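Local coordinates for DUF1491 domain-containing protein (Caulobacter crescentus, PDB 4GOQ) that is of unknown function, a small single-chain alpha/beta protein of the DUF1491 family built round a five-stranded mixed sheet, at residues Trp9-Gly20 / Ile95-Glu106. Sequence-based numbering, arbitrary orientation.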
loop_
_atom_site.group_PDB
_atom_site.type_symbol
_atom_site.label_atom_id
_atom_site.label_comp_id
_atom_site.label_asym_id
_atom_site.label_seq_id
_atom_site.Cartn_x
_atom_site.Cartn_y
_atom_site.Cartn_z
ATOM N N TRP A 9 10.485 -3.781 5.612
ATOM C CA TRP A 9 9.505 -2.701 5.704
ATOM C C TRP A 9 8.065 -3.277 5.643
ATOM O O TRP A 9 7.175 -2.842 6.388
ATOM C CB TRP A 9 9.777 -1.694 4.564
ATOM C CG TRP A 9 8.840 -0.509 4.583
ATOM C CD1 TRP A 9 9.059 0.705 5.187
ATOM C CD2 TRP A 9 7.501 -0.472 4.070
ATOM N NE1 TRP A 9 7.940 1.509 5.044
ATOM C CE2 TRP A 9 6.966 0.802 4.373
ATOM C CE3 TRP A 9 6.697 -1.399 3.362
ATOM C CZ2 TRP A 9 5.661 1.170 4.013
ATOM C CZ3 TRP A 9 5.396 -1.045 3.026
ATOM C CH2 TRP A 9 4.902 0.239 3.313
ATOM N N VAL A 10 7.832 -4.247 4.751
ATOM C CA VAL A 10 6.512 -4.876 4.623
ATOM C C VAL A 10 6.169 -5.644 5.921
ATOM O O VAL A 10 5.042 -5.511 6.410
ATOM C CB VAL A 10 6.383 -5.754 3.341
ATOM C CG1 VAL A 10 5.047 -6.508 3.314
ATOM C CG2 VAL A 10 6.529 -4.895 2.071
ATOM N N ALA A 11 7.149 -6.366 6.513
ATOM C CA ALA A 11 6.946 -7.094 7.779
ATOM C C ALA A 11 6.523 -6.126 8.892
ATOM O O ALA A 11 5.632 -6.449 9.686
ATOM C CB ALA A 11 8.214 -7.860 8.178
ATOM N N ALA A 12 7.141 -4.935 8.944
ATOM C CA ALA A 12 6.784 -3.943 9.957
ATOM C C ALA A 12 5.345 -3.436 9.730
ATOM O O ALA A 12 4.601 -3.235 10.687
ATOM C CB ALA A 12 7.760 -2.768 9.912
ATOM N N LEU A 13 4.974 -3.185 8.468
ATOM C CA LEU A 13 3.622 -2.690 8.151
ATOM C C LEU A 13 2.547 -3.730 8.560
ATOM O O LEU A 13 1.574 -3.381 9.255
ATOM C CB LEU A 13 3.515 -2.351 6.661
ATOM C CG LEU A 13 2.083 -1.991 6.134
ATOM C CD1 LEU A 13 1.582 -0.652 6.743
ATOM C CD2 LEU A 13 2.119 -1.821 4.626
ATOM N N ILE A 14 2.757 -5.003 8.168
ATOM C CA ILE A 14 1.842 -6.121 8.497
ATOM C C ILE A 14 1.716 -6.240 9.977
ATOM O O ILE A 14 0.603 -6.289 10.498
ATOM C CB ILE A 14 2.299 -7.480 7.879
ATOM C CG1 ILE A 14 2.332 -7.432 6.359
ATOM C CG2 ILE A 14 1.454 -8.666 8.397
ATOM C CD1 ILE A 14 3.122 -8.638 5.782
ATOM N N ARG A 15 2.854 -6.256 10.681
ATOM C CA ARG A 15 2.889 -6.383 12.126
ATOM C C ARG A 15 2.099 -5.270 12.802
ATOM O O ARG A 15 1.267 -5.553 13.662
ATOM C CB ARG A 15 4.349 -6.381 12.609
ATOM C CG ARG A 15 4.511 -6.128 14.076
ATOM C CD ARG A 15 5.975 -6.346 14.397
ATOM N NE ARG A 15 6.338 -5.793 15.693
ATOM C CZ ARG A 15 6.122 -6.400 16.853
ATOM N NH1 ARG A 15 5.482 -7.566 16.894
ATOM N NH2 ARG A 15 6.504 -5.828 17.984
ATOM N N ARG A 16 2.352 -4.011 12.411
ATOM C CA ARG A 16 1.652 -2.846 12.940
ATOM C C ARG A 16 0.132 -2.926 12.688
ATOM O O ARG A 16 -0.657 -2.617 13.576
ATOM C CB ARG A 16 2.244 -1.578 12.275
ATOM C CG ARG A 16 1.938 -0.269 12.946
ATOM C CD ARG A 16 2.922 0.835 12.553
ATOM N NE ARG A 16 3.121 0.948 11.101
ATOM C CZ ARG A 16 4.254 0.650 10.461
ATOM N NH1 ARG A 16 5.319 0.224 11.140
ATOM N NH2 ARG A 16 4.337 0.795 9.139
ATOM N N ALA A 17 -0.279 -3.287 11.465
ATOM C CA ALA A 17 -1.700 -3.371 11.122
ATOM C C ALA A 17 -2.373 -4.450 11.956
ATOM O O ALA A 17 -3.414 -4.186 12.561
ATOM C CB ALA A 17 -1.871 -3.643 9.634
ATOM N N GLU A 18 -1.736 -5.645 12.056
ATOM C CA GLU A 18 -2.273 -6.756 12.855
ATOM C C GLU A 18 -2.419 -6.365 14.311
ATOM O O GLU A 18 -3.457 -6.656 14.888
ATOM C CB GLU A 18 -1.417 -8.012 12.734
ATOM C CG GLU A 18 -1.530 -8.688 11.379
ATOM C CD GLU A 18 -0.729 -9.968 11.250
ATOM O OE1 GLU A 18 0.284 -10.123 11.973
ATOM O OE2 GLU A 18 -1.107 -10.810 10.405
ATOM N N LEU A 19 -1.432 -5.648 14.886
ATOM C CA LEU A 19 -1.493 -5.161 16.277
ATOM C C LEU A 19 -2.610 -4.140 16.488
ATOM O O LEU A 19 -3.074 -3.982 17.605
ATOM C CB LEU A 19 -0.176 -4.532 16.736
ATOM C CG LEU A 19 1.072 -5.421 16.740
ATOM C CD1 LEU A 19 2.274 -4.626 17.184
ATOM C CD2 LEU A 19 0.887 -6.640 17.603
ATOM N N GLY A 20 -2.975 -3.419 15.435
ATOM C CA GLY A 20 -4.071 -2.449 15.463
ATOM C C GLY A 20 -5.438 -3.080 15.239
ATOM O O GLY A 20 -6.451 -2.385 15.304
ATOM N N ILE A 95 -4.803 -3.955 3.223
ATOM C CA ILE A 95 -5.114 -3.769 4.628
ATOM C C ILE A 95 -6.606 -3.488 4.738
ATOM O O ILE A 95 -7.111 -2.557 4.111
ATOM C CB ILE A 95 -4.243 -2.641 5.260
ATOM C CG1 ILE A 95 -2.709 -2.996 5.201
ATOM C CG2 ILE A 95 -4.703 -2.350 6.700
ATOM C CD1 ILE A 95 -1.816 -1.891 5.494
ATOM N N GLU A 96 -7.298 -4.288 5.538
ATOM C CA GLU A 96 -8.717 -4.143 5.778
ATOM C C GLU A 96 -8.907 -3.736 7.224
ATOM O O GLU A 96 -8.569 -4.483 8.143
ATOM C CB GLU A 96 -9.462 -5.427 5.430
ATOM C CG GLU A 96 -9.756 -5.576 3.949
ATOM C CD GLU A 96 -10.463 -6.867 3.584
ATOM O OE1 GLU A 96 -9.783 -7.913 3.488
ATOM O OE2 GLU A 96 -11.699 -6.829 3.388
ATOM N N ASP A 97 -9.375 -2.509 7.427
ATOM C CA ASP A 97 -9.502 -1.964 8.761
ATOM C C ASP A 97 -10.853 -1.309 8.953
ATOM O O ASP A 97 -11.365 -0.664 8.033
ATOM C CB ASP A 97 -8.370 -0.946 9.014
ATOM C CG ASP A 97 -8.387 -0.334 10.403
ATOM O OD1 ASP A 97 -8.199 -1.086 11.391
ATOM O OD2 ASP A 97 -8.563 0.897 10.503
ATOM N N ARG A 98 -11.418 -1.471 10.165
ATOM C CA ARG A 98 -12.696 -0.910 10.591
ATOM C C ARG A 98 -12.727 0.615 10.401
ATOM O O ARG A 98 -13.778 1.153 10.078
ATOM C CB ARG A 98 -12.953 -1.260 12.062
ATOM N N ASP A 99 -11.566 1.296 10.566
ATOM C CA ASP A 99 -11.439 2.749 10.403
ATOM C C ASP A 99 -10.745 3.155 9.075
ATOM O O ASP A 99 -10.514 4.338 8.841
ATOM C CB ASP A 99 -10.689 3.351 11.612
ATOM C CG ASP A 99 -11.330 3.031 12.963
ATOM O OD1 ASP A 99 -12.546 3.296 13.124
ATOM O OD2 ASP A 99 -10.613 2.499 13.857
ATOM N N GLY A 100 -10.451 2.191 8.213
ATOM C CA GLY A 100 -9.783 2.446 6.937
ATOM C C GLY A 100 -8.348 2.938 7.035
ATOM O O GLY A 100 -7.816 3.488 6.058
ATOM N N ARG A 101 -7.720 2.751 8.229
ATOM C CA ARG A 101 -6.333 3.137 8.528
ATOM C C ARG A 101 -5.412 2.444 7.586
ATOM O O ARG A 101 -5.618 1.265 7.284
ATOM C CB ARG A 101 -5.951 2.773 9.972
ATOM C CG ARG A 101 -6.613 3.661 11.027
ATOM C CD ARG A 101 -6.320 3.193 12.437
ATOM N NE ARG A 101 -6.934 1.890 12.716
ATOM C CZ ARG A 101 -6.698 1.160 13.801
ATOM N NH1 ARG A 101 -5.852 1.590 14.728
ATOM N NH2 ARG A 101 -7.284 -0.021 13.952
ATOM N N HIS A 102 -4.362 3.142 7.158
ATOM C CA HIS A 102 -3.369 2.550 6.277
ATOM C C HIS A 102 -2.114 2.080 7.060
ATOM O O HIS A 102 -1.304 1.348 6.485
ATOM C CB HIS A 102 -2.981 3.529 5.153
ATOM C CG HIS A 102 -2.638 4.894 5.677
ATOM N ND1 HIS A 102 -1.506 5.116 6.416
ATOM C CD2 HIS A 102 -3.338 6.050 5.587
ATOM C CE1 HIS A 102 -1.520 6.402 6.727
ATOM N NE2 HIS A 102 -2.611 7.007 6.252
ATOM N N PHE A 103 -1.918 2.532 8.345
ATOM C CA PHE A 103 -0.767 2.161 9.209
ATOM C C PHE A 103 0.608 2.555 8.614
ATOM O O PHE A 103 1.648 2.026 9.027
ATOM C CB PHE A 103 -0.793 0.643 9.537
ATOM C CG PHE A 103 -2.054 0.264 10.283
ATOM C CD1 PHE A 103 -2.164 0.478 11.655
ATOM C CD2 PHE A 103 -3.160 -0.246 9.605
ATOM C CE1 PHE A 103 -3.335 0.126 12.343
ATOM C CE2 PHE A 103 -4.329 -0.593 10.296
ATOM C CZ PHE A 103 -4.406 -0.409 11.658
ATOM N N LEU A 104 0.617 3.494 7.668
ATOM C CA LEU A 104 1.880 3.948 7.066
ATOM C C LEU A 104 2.532 4.968 7.972
ATOM O O LEU A 104 1.841 5.858 8.468
ATOM C CB LEU A 104 1.621 4.552 5.668
ATOM C CG LEU A 104 1.040 3.556 4.631
ATOM C CD1 LEU A 104 0.491 4.287 3.397
ATOM C CD2 LEU A 104 2.058 2.468 4.283
ATOM N N THR A 105 3.855 4.881 8.166
ATOM C CA THR A 105 4.533 5.859 9.056
ATOM C C THR A 105 5.014 7.093 8.295
ATOM O O THR A 105 5.187 8.142 8.907
ATOM C CB THR A 105 5.690 5.233 9.830
ATOM O OG1 THR A 105 6.715 4.817 8.925
ATOM C CG2 THR A 105 5.248 4.078 10.707
ATOM N N GLU A 106 5.264 6.961 6.979
ATOM C CA GLU A 106 5.724 8.068 6.130
ATOM C C GLU A 106 4.554 9.005 5.825
ATOM O O GLU A 106 3.407 8.559 5.868
ATOM C CB GLU A 106 6.338 7.543 4.809
ATOM C CG GLU A 106 7.484 6.542 4.966
ATOM C CD GLU A 106 7.084 5.100 5.216
ATOM O OE1 GLU A 106 5.877 4.776 5.106
ATOM O OE2 GLU A 106 7.976 4.299 5.582
#
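Phe103 lays its ring flat over Ala17, whose CA sits 3.6 Å from the ring centroid and 7° off its normal, a CH-pi contact where helix 6-19, packed on a five-stranded mixed sheet, meets the loop after strand 91-97. The chain leaving that strand folds back along the helix after a type I turn, Asp97 to Gly100. Beside the ring, Leu13 CD1 touches both Ile95 CD1, 3.8 Å away, and Leu104 CD2, and lies close to the carbonyl oxygens of His102 and Phe103. Leu104 CD2 also meets the rim of the Trp9 indole at CH2. With its CG anti to the backbone N (chi1 -178°), Trp9 reaches across to the loop, and its NE1 donates in the ring plane to Glu106 OE2 at 2.8 Å, on the syn side; Glu106 OE1 is taken by Trp64. Farther out, Arg16 bends at chi3 and grips Phe103 O side-on, NE at 2.8 Å and NH2 at 3.0 Å, while Thr105 CG2 sits over the centre of one guanidinium face and Ala12 O lies over the other. A leucine in place of Arg16 would probably leave Phe103 O without both donors and Thr105 CG2 without its flat partner, freeing the returning chain to shift. The opposite face of the Phe103 ring is covered by Arg101 CB, and Phe103 CZ stands over the centre of the Arg101 guanidinium. That group is held by Asp97 through NE and NH2, one to each carboxylate oxygen, and NH2 also donates to Gly20 O, 2.8 Å away, from above the carbonyl plane.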